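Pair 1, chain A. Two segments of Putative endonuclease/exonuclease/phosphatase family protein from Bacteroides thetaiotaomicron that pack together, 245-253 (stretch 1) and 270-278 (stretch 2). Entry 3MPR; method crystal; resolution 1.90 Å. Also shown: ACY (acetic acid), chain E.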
# COMPACT_ATOMS: atom_id res chain seq x y z
N THR A 245 -6.68 -0.05 2.49
CA THR A 245 -7.65 -0.87 3.21
C THR A 245 -7.01 -1.89 4.15
O THR A 245 -7.68 -2.81 4.64
CB THR A 245 -8.56 -1.62 2.19
OG1 THR A 245 -7.77 -2.47 1.35
CG2 THR A 245 -9.32 -0.62 1.32
N ASP A 246 -5.71 -1.70 4.43
CA ASP A 246 -4.94 -2.68 5.19
C ASP A 246 -5.68 -2.98 6.49
O ASP A 246 -6.24 -2.07 7.11
CB ASP A 246 -3.55 -2.12 5.57
CG ASP A 246 -2.75 -1.62 4.38
OD1 ASP A 246 -3.33 -1.10 3.41
OD2 ASP A 246 -1.50 -1.71 4.46
N THR A 247 -5.70 -4.25 6.90
CA THR A 247 -6.29 -4.61 8.18
C THR A 247 -5.38 -5.50 9.01
O THR A 247 -4.59 -6.29 8.47
CB THR A 247 -7.64 -5.38 8.00
OG1 THR A 247 -7.46 -6.42 7.03
CG2 THR A 247 -8.74 -4.46 7.53
N TYR A 248 -5.50 -5.39 10.33
CA TYR A 248 -4.80 -6.30 11.23
C TYR A 248 -5.80 -7.32 11.78
O TYR A 248 -6.94 -7.38 11.31
CB TYR A 248 -4.06 -5.52 12.34
CG TYR A 248 -4.93 -4.87 13.41
CD1 TYR A 248 -5.05 -5.45 14.66
CD2 TYR A 248 -5.57 -3.66 13.20
CE1 TYR A 248 -5.80 -4.87 15.66
CE2 TYR A 248 -6.34 -3.05 14.21
CZ TYR A 248 -6.45 -3.67 15.44
OH TYR A 248 -7.20 -3.13 16.46
N ARG A 249 -5.37 -8.14 12.73
CA ARG A 249 -6.25 -9.19 13.25
C ARG A 249 -6.19 -9.20 14.76
O ARG A 249 -5.15 -8.92 15.34
CB ARG A 249 -5.85 -10.57 12.74
CG ARG A 249 -5.89 -10.74 11.21
CD ARG A 249 -7.32 -10.86 10.63
NE ARG A 249 -7.24 -11.06 9.18
CZ ARG A 249 -7.15 -10.08 8.30
NH1 ARG A 249 -7.18 -8.81 8.71
NH2 ARG A 249 -7.05 -10.35 7.00
N SER A 250 -7.31 -9.55 15.39
CA SER A 250 -7.34 -9.74 16.83
C SER A 250 -8.01 -11.07 17.15
O SER A 250 -8.73 -11.62 16.32
CB SER A 250 -8.08 -8.60 17.51
OG SER A 250 -9.44 -8.61 17.13
N VAL A 251 -7.75 -11.59 18.34
CA VAL A 251 -8.40 -12.81 18.77
C VAL A 251 -9.85 -12.52 19.15
O VAL A 251 -10.13 -11.58 19.89
CB VAL A 251 -7.69 -13.44 19.98
CG1 VAL A 251 -8.47 -14.66 20.49
CG2 VAL A 251 -6.27 -13.84 19.59
N ARG A 252 -10.76 -13.32 18.60
CA ARG A 252 -12.18 -13.22 18.90
C ARG A 252 -12.45 -13.69 20.32
O ARG A 252 -12.16 -14.83 20.66
CB ARG A 252 -12.98 -14.09 17.92
CG ARG A 252 -13.88 -13.32 16.98
CD ARG A 252 -14.87 -14.25 16.29
NE ARG A 252 -14.97 -13.96 14.86
CZ ARG A 252 -15.59 -12.90 14.35
NH1 ARG A 252 -16.15 -12.00 15.14
NH2 ARG A 252 -15.63 -12.73 13.03
N GLU A 253 -13.02 -12.81 21.14
CA GLU A 253 -13.37 -13.15 22.51
C GLU A 253 -14.68 -13.93 22.54
O GLU A 253 -14.68 -15.16 22.59
CB GLU A 253 -13.49 -11.89 23.37
CG GLU A 253 -14.67 -10.99 23.01
CD GLU A 253 -15.16 -10.19 24.19
OE1 GLU A 253 -14.70 -10.46 25.32
OE2 GLU A 253 -16.02 -9.30 24.00
N LYS A 270 -7.86 -21.23 17.89
CA LYS A 270 -8.00 -19.77 17.99
C LYS A 270 -8.76 -19.20 16.80
O LYS A 270 -8.43 -19.49 15.65
CB LYS A 270 -6.63 -19.11 18.10
CG LYS A 270 -5.77 -19.62 19.24
CD LYS A 270 -6.36 -19.25 20.58
CE LYS A 270 -6.09 -17.80 20.92
NZ LYS A 270 -4.63 -17.54 21.03
N ALA A 271 -9.78 -18.39 17.08
CA ALA A 271 -10.51 -17.71 16.02
C ALA A 271 -10.13 -16.23 16.04
O ALA A 271 -9.85 -15.67 17.11
CB ALA A 271 -12.00 -17.89 16.20
N TYR A 272 -10.12 -15.61 14.87
CA TYR A 272 -9.67 -14.23 14.73
C TYR A 272 -10.70 -13.43 13.95
O TYR A 272 -11.57 -14.01 13.31
CB TYR A 272 -8.34 -14.17 13.98
CG TYR A 272 -7.20 -14.82 14.71
CD1 TYR A 272 -6.96 -16.19 14.58
CD2 TYR A 272 -6.35 -14.07 15.52
CE1 TYR A 272 -5.91 -16.79 15.24
CE2 TYR A 272 -5.30 -14.67 16.19
CZ TYR A 272 -5.08 -16.03 16.05
OH TYR A 272 -4.04 -16.62 16.71
N GLU A 273 -10.59 -12.10 14.01
CA GLU A 273 -11.42 -11.24 13.20
C GLU A 273 -10.60 -10.07 12.66
O GLU A 273 -9.63 -9.64 13.28
CB GLU A 273 -12.61 -10.71 13.99
CG GLU A 273 -12.26 -9.81 15.16
CD GLU A 273 -13.49 -9.45 16.00
OE1 GLU A 273 -14.32 -8.64 15.54
OE2 GLU A 273 -13.63 -10.00 17.12
N ALA A 274 -11.00 -9.58 11.50
CA ALA A 274 -10.34 -8.42 10.92
C ALA A 274 -10.67 -7.19 11.74
O ALA A 274 -11.78 -7.07 12.27
CB ALA A 274 -10.77 -8.22 9.48
N ARG A 275 -9.70 -6.28 11.86
CA ARG A 275 -9.87 -5.01 12.56
C ARG A 275 -9.30 -3.93 11.67
O ARG A 275 -8.26 -4.14 11.04
CB ARG A 275 -9.05 -5.01 13.86
CG ARG A 275 -9.53 -5.96 14.93
CD ARG A 275 -10.70 -5.35 15.68
NE ARG A 275 -11.21 -6.24 16.72
CZ ARG A 275 -12.28 -5.97 17.47
NH1 ARG A 275 -12.94 -4.83 17.29
NH2 ARG A 275 -12.69 -6.84 18.39
N THR A 276 -9.95 -2.77 11.62
CA THR A 276 -9.39 -1.66 10.85
C THR A 276 -8.55 -0.81 11.80
O THR A 276 -8.92 -0.62 12.96
CB THR A 276 -10.49 -0.81 10.19
OG1 THR A 276 -11.39 -0.33 11.20
CG2 THR A 276 -11.25 -1.64 9.17
N PRO A 277 -7.39 -0.33 11.33
CA PRO A 277 -6.48 0.44 12.20
C PRO A 277 -7.14 1.73 12.71
O PRO A 277 -6.82 2.17 13.81
CB PRO A 277 -5.30 0.76 11.28
CG PRO A 277 -5.30 -0.38 10.29
CD PRO A 277 -6.76 -0.68 10.05
N SER A 278 -8.04 2.32 11.93
CA SER A 278 -8.89 3.39 12.44
C SER A 278 -10.27 3.25 11.85
O SER A 278 -10.50 2.37 11.03
CB SER A 278 -8.32 4.77 12.11
OG SER A 278 -9.18 5.77 12.61
C ACY E . -1.52 -8.15 13.51
O ACY E . -1.63 -7.19 14.32
OXT ACY E . -2.43 -8.54 12.73
CH3 ACY E . -0.19 -8.84 13.48
O HOH W 1 -9.36 -1.62 15.47
O HOH W 2 -11.37 -9.28 18.84
O HOH W 3 -10.33 -17.47 19.83

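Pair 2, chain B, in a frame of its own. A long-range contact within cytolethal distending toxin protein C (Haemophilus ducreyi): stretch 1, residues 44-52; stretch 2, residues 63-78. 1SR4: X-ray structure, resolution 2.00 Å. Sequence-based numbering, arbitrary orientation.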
# COMPACT_ATOMS: atom_id res chain seq x y z
N THR B 44 -18.09 1.53 -14.02
CA THR B 44 -17.26 0.55 -13.32
C THR B 44 -16.59 1.13 -12.08
O THR B 44 -15.84 0.42 -11.38
CB THR B 44 -16.13 -0.02 -14.22
OG1 THR B 44 -15.22 1.04 -14.56
CG2 THR B 44 -16.70 -0.63 -15.50
N HIS B 45 -16.86 2.40 -11.80
CA HIS B 45 -16.28 3.10 -10.65
C HIS B 45 -17.19 3.16 -9.43
O HIS B 45 -18.41 3.28 -9.55
CB HIS B 45 -15.92 4.56 -10.99
CG HIS B 45 -14.80 4.71 -11.97
ND1 HIS B 45 -14.01 5.83 -12.01
CD2 HIS B 45 -14.36 3.90 -12.96
CE1 HIS B 45 -13.12 5.71 -12.99
NE2 HIS B 45 -13.31 4.55 -13.58
N TRP B 46 -16.56 3.12 -8.25
CA TRP B 46 -17.23 3.22 -6.96
C TRP B 46 -16.33 4.02 -6.05
O TRP B 46 -15.10 4.01 -6.20
CB TRP B 46 -17.43 1.86 -6.30
CG TRP B 46 -18.21 0.90 -7.12
CD1 TRP B 46 -17.72 -0.05 -7.98
CD2 TRP B 46 -19.64 0.77 -7.16
NE1 TRP B 46 -18.76 -0.76 -8.54
CE2 TRP B 46 -19.95 -0.27 -8.05
CE3 TRP B 46 -20.68 1.44 -6.51
CZ2 TRP B 46 -21.26 -0.67 -8.32
CZ3 TRP B 46 -21.98 1.05 -6.77
CH2 TRP B 46 -22.26 0.00 -7.66
N GLU B 47 -16.95 4.72 -5.11
CA GLU B 47 -16.22 5.47 -4.10
C GLU B 47 -16.32 4.58 -2.87
O GLU B 47 -17.41 4.10 -2.52
CB GLU B 47 -16.89 6.82 -3.82
CG GLU B 47 -16.90 7.72 -5.05
CD GLU B 47 -17.67 9.01 -4.84
OE1 GLU B 47 -18.54 9.04 -3.93
OE2 GLU B 47 -17.42 9.98 -5.58
N LEU B 48 -15.19 4.35 -2.22
CA LEU B 48 -15.18 3.49 -1.06
C LEU B 48 -15.36 4.34 0.19
O LEU B 48 -14.51 5.16 0.48
CB LEU B 48 -13.86 2.71 -0.98
CG LEU B 48 -13.74 1.68 0.14
CD1 LEU B 48 -14.71 0.52 -0.14
CD2 LEU B 48 -12.30 1.15 0.23
N ILE B 49 -16.46 4.17 0.91
CA ILE B 49 -16.67 4.96 2.12
C ILE B 49 -16.90 4.05 3.32
O ILE B 49 -17.54 3.02 3.22
CB ILE B 49 -17.87 5.94 1.94
CG1 ILE B 49 -19.16 5.17 1.73
CG2 ILE B 49 -17.64 6.85 0.73
CD1 ILE B 49 -19.87 4.85 3.03
N ASP B 50 -16.36 4.44 4.48
CA ASP B 50 -16.52 3.61 5.67
C ASP B 50 -17.84 3.88 6.37
O ASP B 50 -18.23 5.03 6.52
CB ASP B 50 -15.38 3.87 6.66
CG ASP B 50 -14.03 3.44 6.12
OD1 ASP B 50 -13.99 2.86 5.02
OD2 ASP B 50 -13.01 3.68 6.79
N TYR B 51 -18.51 2.81 6.79
CA TYR B 51 -19.77 2.96 7.50
C TYR B 51 -19.49 3.17 8.99
O TYR B 51 -18.77 2.38 9.61
CB TYR B 51 -20.65 1.73 7.31
CG TYR B 51 -22.01 1.92 7.91
CD1 TYR B 51 -22.84 2.94 7.45
CD2 TYR B 51 -22.44 1.13 8.95
CE1 TYR B 51 -24.09 3.16 8.03
CE2 TYR B 51 -23.69 1.34 9.54
CZ TYR B 51 -24.50 2.36 9.08
OH TYR B 51 -25.74 2.57 9.66
N LYS B 52 -20.06 4.22 9.56
CA LYS B 52 -19.81 4.56 10.96
C LYS B 52 -20.86 4.12 11.97
O LYS B 52 -20.64 4.27 13.18
CB LYS B 52 -19.59 6.07 11.08
CG LYS B 52 -18.65 6.66 10.03
CD LYS B 52 -17.29 5.96 10.01
CE LYS B 52 -16.50 6.20 11.30
NZ LYS B 52 -16.07 7.61 11.45
N GLY B 63 -14.13 -7.46 10.55
CA GLY B 63 -13.87 -6.82 9.27
C GLY B 63 -14.14 -5.32 9.34
O GLY B 63 -14.36 -4.78 10.43
N THR B 64 -14.13 -4.66 8.18
CA THR B 64 -14.37 -3.22 8.11
C THR B 64 -15.67 -2.94 7.36
O THR B 64 -15.82 -3.32 6.20
CB THR B 64 -13.23 -2.51 7.37
OG1 THR B 64 -11.99 -2.74 8.06
CG2 THR B 64 -13.50 -1.00 7.27
N LEU B 65 -16.60 -2.24 8.00
CA LEU B 65 -17.88 -1.95 7.37
C LEU B 65 -17.75 -0.81 6.37
O LEU B 65 -17.17 0.23 6.69
CB LEU B 65 -18.94 -1.63 8.44
CG LEU B 65 -19.14 -2.75 9.47
CD1 LEU B 65 -20.31 -2.40 10.38
CD2 LEU B 65 -19.41 -4.09 8.77
N VAL B 66 -18.26 -1.02 5.17
CA VAL B 66 -18.19 -0.01 4.12
C VAL B 66 -19.43 -0.01 3.23
O VAL B 66 -20.35 -0.82 3.38
CB VAL B 66 -16.98 -0.24 3.15
CG1 VAL B 66 -15.67 -0.34 3.94
CG2 VAL B 66 -17.21 -1.52 2.32
N GLN B 67 -19.44 0.94 2.30
CA GLN B 67 -20.49 1.03 1.31
C GLN B 67 -19.73 1.33 0.03
O GLN B 67 -18.66 1.93 0.07
CB GLN B 67 -21.47 2.16 1.61
CG GLN B 67 -22.35 1.94 2.84
CD GLN B 67 -23.24 3.14 3.10
OE1 GLN B 67 -22.75 4.26 3.27
NE2 GLN B 67 -24.56 2.93 3.12
N PHE B 68 -20.26 0.90 -1.11
CA PHE B 68 -19.65 1.19 -2.39
C PHE B 68 -20.62 2.19 -3.01
O PHE B 68 -21.74 1.85 -3.38
CB PHE B 68 -19.56 -0.09 -3.22
CG PHE B 68 -18.76 -1.18 -2.55
CD1 PHE B 68 -17.38 -1.06 -2.40
CD2 PHE B 68 -19.39 -2.30 -2.01
CE1 PHE B 68 -16.64 -2.03 -1.71
CE2 PHE B 68 -18.66 -3.27 -1.32
CZ PHE B 68 -17.29 -3.14 -1.17
N LYS B 69 -20.18 3.45 -3.10
CA LYS B 69 -21.00 4.53 -3.62
C LYS B 69 -20.74 4.93 -5.07
O LYS B 69 -19.60 4.97 -5.53
CB LYS B 69 -20.82 5.76 -2.72
CG LYS B 69 -21.62 7.00 -3.12
CD LYS B 69 -21.20 8.20 -2.27
CE LYS B 69 -21.78 9.51 -2.80
NZ LYS B 69 -21.42 9.73 -4.23
N VAL B 70 -21.82 5.24 -5.77
CA VAL B 70 -21.77 5.66 -7.16
C VAL B 70 -21.18 7.06 -7.21
O VAL B 70 -21.47 7.90 -6.35
CB VAL B 70 -23.20 5.70 -7.78
CG1 VAL B 70 -23.15 6.29 -9.19
CG2 VAL B 70 -23.79 4.29 -7.82
N VAL B 71 -20.36 7.31 -8.21
CA VAL B 71 -19.77 8.63 -8.35
C VAL B 71 -20.86 9.64 -8.71
O VAL B 71 -21.62 9.42 -9.65
CB VAL B 71 -18.71 8.65 -9.47
CG1 VAL B 71 -18.21 10.07 -9.70
CG2 VAL B 71 -17.54 7.72 -9.09
N GLY B 72 -20.94 10.74 -7.96
CA GLY B 72 -21.92 11.77 -8.25
C GLY B 72 -23.38 11.52 -7.87
O GLY B 72 -24.26 12.31 -8.25
N ALA B 73 -23.66 10.46 -7.12
CA ALA B 73 -25.04 10.17 -6.72
C ALA B 73 -25.11 9.51 -5.35
O ALA B 73 -24.18 8.83 -4.91
CB ALA B 73 -25.71 9.28 -7.75
N ALA B 74 -26.24 9.70 -4.68
CA ALA B 74 -26.46 9.13 -3.36
C ALA B 74 -26.96 7.69 -3.51
O ALA B 74 -27.94 7.30 -2.87
CB ALA B 74 -27.47 9.97 -2.58
N LYS B 75 -26.30 6.92 -4.37
CA LYS B 75 -26.68 5.54 -4.59
C LYS B 75 -25.50 4.64 -4.22
O LYS B 75 -24.34 5.02 -4.40
CB LYS B 75 -27.07 5.32 -6.05
CG LYS B 75 -28.21 6.21 -6.51
CD LYS B 75 -29.45 5.99 -5.64
CE LYS B 75 -30.59 6.94 -6.02
NZ LYS B 75 -31.82 6.64 -5.25
N CYS B 76 -25.81 3.45 -3.73
CA CYS B 76 -24.80 2.50 -3.29
C CYS B 76 -25.09 1.08 -3.79
O CYS B 76 -26.25 0.69 -3.95
CB CYS B 76 -24.73 2.50 -1.76
SG CYS B 76 -23.88 3.92 -0.98
N PHE B 77 -24.02 0.32 -4.03
CA PHE B 77 -24.17 -1.05 -4.49
C PHE B 77 -25.10 -1.84 -3.56
O PHE B 77 -25.04 -1.70 -2.34
CB PHE B 77 -22.80 -1.73 -4.52
CG PHE B 77 -22.88 -3.22 -4.71
CD1 PHE B 77 -23.06 -3.76 -5.97
CD2 PHE B 77 -22.86 -4.07 -3.61
CE1 PHE B 77 -23.23 -5.13 -6.14
CE2 PHE B 77 -23.03 -5.45 -3.76
CZ PHE B 77 -23.21 -5.98 -5.03
N ALA B 78 -25.96 -2.67 -4.15
CA ALA B 78 -26.87 -3.49 -3.36
C ALA B 78 -27.46 -4.62 -4.22
O ALA B 78 -27.46 -4.53 -5.45
CB ALA B 78 -28.00 -2.62 -2.78
O HOH W 4 -19.76 5.39 -10.38
O HOH W 5 -19.20 11.74 -5.85
O HOH W 6 -16.23 1.18 9.01

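The sharpest difference lies where Tyr248(A) of pair 1 matches Glu47(B) of pair 2. In pair 1 this position and its cross-strand partner Arg275(A) meet through a CH-pi contact. Arg275(A) CB sits over one face of the Tyr248(A) ring, 3.5 Å from its centroid. In pair 2 the matching partners, Glu47(B) and Lys69(B), meet by charge. Glu47(B) OE1 and Lys69(B) NZ form a salt bridge at 3.0 Å.

The backbone beneath is the same. In each pair, two strands run antiparallel (248-251 with 272-275, and 46-50 with 64-69), and 14 central residues superpose with an RMSD of 0.7 Å. Five main-chain hydrogen bonds recur at matching positions. Tyr248(A) and Arg275(A) exchange two, as do Glu47(B) and Lys69(B). Ser250(A) and Glu273(A) exchange two, as do Ile49(B) and Gln67(B). The fifth runs from Arg252(A) N to Ala271(A) O at 2.9 Å, and from Tyr51(B) N to Leu65(B) O, also at 2.9 Å. The buried areas are close, 840 and 880 Å².

Ser250(A) matches Ile49(B). Both side chains share a face with the tyrosine or glutamate described above. The serine is small and polar, and Arg275(A) NE donates a hydrogen bond to its OG at 3.0 Å. Water 2 links Ser250(A) OG, Glu273(A) OE2 and Arg275(A) NH2, so the polar groups around Ser250(A) form a network. The isoleucine has no polar group to offer. Its CD1 lies 2.9 Å from Gln67(B) OE1, a tight contact. Lys69(B) turns its NZ to Glu47(B) and to the carbonyls of Val70(B) and Ala73(B).

On the other face, Arg249(A) and Ala274(A) match Leu48(B) and Phe68(B). Alanine is small, and Arg249(A) NH1 lies 3.7 Å from Ala274(A) CB. That same NH1 donates to Thr247(A) OG1 and Tyr248(A) O. Pair 2 makes an apolar contact here instead, Leu48(B) CD1 to Phe68(B) CE1 at 3.6 Å.

Thr247(A) matches Trp46(B). The threonine makes modest contacts, with CG2 4.1 Å from Thr276(A) CG2. The other stretch covers 45 Å² of it, against 114 Å² of the tryptophan. Trp46(B) CE3 is 3.8 Å from Phe68(B) CB, and its CZ3 is 3.9 Å from Val70(B) CG2. Within pair 2, the edge of Phe77(B) also points toward the indole face.

At the far end, Arg252(A) matches Tyr51(B). The arginine lays its guanidinium face over Glu273(A) CB and makes a long salt bridge, NH1 to Glu273(A) OE2 at 3.8 Å. The tyrosine packs its CB 3.9 Å from Leu65(B) CB.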